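Local coordinates for putative cyclohexadienyl dehydrogenase and ADH prephenate dehydrogenase (Rhizobium meliloti, PDB 4WJI) that catalyses the oxidative decarboxylation of prephenate to 4-hydroxyphenylpyruvate in tyrosine biosynthesis, as a cyclohexadienyl dehydrogenase that binds NADP and tyrosine, at the interface of chains A and B. Residues are numbered along the deposited sequence; one frame, centred on the assembly and turned at random. Chains: chain A/B, Putative cyclohexadienyl dehydrogenase and ADH prephenate dehydrogenase.

The interface of chains A and B. Residues chain A 124, 184, 187-188; chain B 216, 218-220.
B:Ser219 is gripped between helix 177-203, in the dimerization part of this prephenate/arogenate dehydrogenase family member, and the His-Pro-Ile-Ala-Gly loop that carries A:Ile124 of the other subunit. On the tight side, A:Ser188 OG, the hydroxyl, donates a hydrogen bond of 2.8 Å to the backbone oxygen B:Ser219 O, approaching 28° off the carbonyl plane. A:Ser188 also lines the tyrosine pocket, so the partner's turn may help to position it. With OG anti to the backbone N (chi1 -180°), the hydroxyl is directed across the interface, and the two serine CB atoms, A:Ser188 CB and B:Ser219 CB, pack 3.5 Å apart. The hydroxyl of B:Ser219 turns back into its own chain: OG donates to B:Tyr216 O at 2.8 Å, nearly straight down the carbonyl (170°), which should fix its rotation. Methyl groups close over that oxygen, A:Val187 CG2 lying 3.4 Å from B:Ser219 OG and A:Leu184 CD1 coming at it from one helical turn earlier. From the loop, the CG2 branch of A:Ile124 fits against B:Ser219 CB at 3.7 Å and also reaches the B:Tyr216 carbonyl. Replacing A:Ser188 by an alanine is likely to leave B:Ser219 O without this donor and to weaken the hold on the 3-10 turn 217-219. The contact loosens at the B:Tyr216 ring, which points away from the helix, and at B:Ala218, whose CB stands 4.0 Å from A:Ile124 O.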
ATOM      1  N   ILE A 124       8.760 -11.873   9.866  1.00  7.88           N
ATOM      2  CA  ILE A 124       7.824 -10.786   9.514  1.00  8.38           C
ATOM      3  C   ILE A 124       8.465  -9.996   8.395  1.00  9.81           C
ATOM      4  O   ILE A 124       8.875  -8.858   8.566  1.00 11.01           O
ATOM      5  CB  ILE A 124       7.440  -9.972  10.741  1.00  9.38           C
ATOM      6  CG1 ILE A 124       7.044 -10.873  11.910  1.00 11.11           C
ATOM      7  CG2 ILE A 124       6.351  -8.996  10.391  1.00 12.04           C
ATOM      8  CD1 ILE A 124       5.901 -11.855  11.654  1.00 12.89           C
ATOM      9  N   LEU A 184      -1.317 -11.261  14.071  1.00  8.93           N
ATOM     10  CA  LEU A 184      -1.150 -11.326  12.616  1.00  9.01           C
ATOM     11  C   LEU A 184      -2.465 -11.134  11.852  1.00  9.77           C
ATOM     12  O   LEU A 184      -2.457 -10.662  10.714  1.00  9.05           O
ATOM     13  CB  LEU A 184      -0.352 -12.547  12.159  1.00 10.47           C
ATOM     14  CG  LEU A 184       1.172 -12.398  12.228  1.00 10.83           C
ATOM     15  CD1 LEU A 184       1.671 -11.471  11.163  1.00 13.06           C
ATOM     16  CD2 LEU A 184       1.736 -11.966  13.586  1.00 11.86           C
ATOM     17  N   VAL A 187      -2.409  -7.197  11.690  1.00 10.68           N
ATOM     18  CA  VAL A 187      -1.270  -6.511  11.013  0.50 11.00           C
ATOM     19  C   VAL A 187      -0.979  -7.079   9.637  1.00 11.38           C
ATOM     20  O   VAL A 187      -0.264  -6.438   8.841  1.00 11.79           O
ATOM     21  CB  VAL A 187       0.085  -6.479  11.789  0.50 11.02           C
ATOM     22  CG1 VAL A 187      -0.009  -5.672  13.073  0.50 14.05           C
ATOM     23  CG2 VAL A 187       0.645  -7.875  12.032  0.50  7.80           C
ATOM     24  N   SER A 188      -1.494  -8.267   9.303  1.00  8.56           N
ATOM     25  CA  SER A 188      -1.161  -8.883   8.023  1.00  8.73           C
ATOM     26  C   SER A 188      -2.357  -9.456   7.275  1.00  7.93           C
ATOM     27  O   SER A 188      -2.557  -9.170   6.107  1.00  9.27           O
ATOM     28  CB  SER A 188      -0.131 -10.017   8.269  1.00  8.29           C
ATOM     29  OG  SER A 188       0.228 -10.638   7.040  1.00  8.77           O
TER
ATOM     30  N   TYR B 216       5.349  -5.139  13.901  1.00  9.82           N
ATOM     31  CA  TYR B 216       5.106  -6.191  12.935  1.00 10.70           C
ATOM     32  C   TYR B 216       4.424  -5.683  11.681  1.00 10.21           C
ATOM     33  O   TYR B 216       3.919  -6.479  10.844  1.00 11.20           O
ATOM     34  CB  TYR B 216       4.302  -7.321  13.584  1.00 10.15           C
ATOM     35  CG  TYR B 216       4.920  -7.851  14.901  1.00 10.21           C
ATOM     36  CD1 TYR B 216       6.277  -8.123  15.041  1.00 12.26           C
ATOM     37  CD2 TYR B 216       4.118  -8.019  16.025  1.00 12.36           C
ATOM     38  CE1 TYR B 216       6.791  -8.577  16.251  1.00 14.81           C
ATOM     39  CE2 TYR B 216       4.634  -8.479  17.211  1.00 14.76           C
ATOM     40  CZ  TYR B 216       5.959  -8.722  17.327  1.00 15.17           C
ATOM     41  OH  TYR B 216       6.442  -9.182  18.540  1.00 17.76           O
ATOM     42  N   ALA B 218       5.497  -4.651   8.866  1.00  8.81           N
ATOM     43  CA  ALA B 218       6.035  -5.069   7.554  1.00  8.25           C
ATOM     44  C   ALA B 218       5.402  -6.325   6.986  1.00  8.52           C
ATOM     45  O   ALA B 218       5.789  -6.762   5.906  1.00 13.28           O
ATOM     46  CB  ALA B 218       7.563  -5.195   7.584  1.00  9.28           C
ATOM     47  N   SER B 219       4.390  -6.874   7.676  1.00  8.53           N
ATOM     48  CA  SER B 219       3.621  -8.013   7.170  1.00  9.36           C
ATOM     49  C   SER B 219       2.377  -7.580   6.402  1.00  9.85           C
ATOM     50  O   SER B 219       1.550  -8.399   6.023  1.00  9.46           O
ATOM     51  CB  SER B 219       3.272  -9.051   8.253  1.00 11.23           C
ATOM     52  OG  SER B 219       2.590  -8.458   9.348  1.00 11.03           O
ATOM     53  N   GLY B 220       2.234  -6.266   6.157  1.00  9.71           N
ATOM     54  CA  GLY B 220       1.185  -5.759   5.251  1.00 11.03           C
ATOM     55  C   GLY B 220       0.550  -4.445   5.667  1.00 10.77           C
ATOM     56  O   GLY B 220       0.104  -3.662   4.845  1.00 13.74           O
TER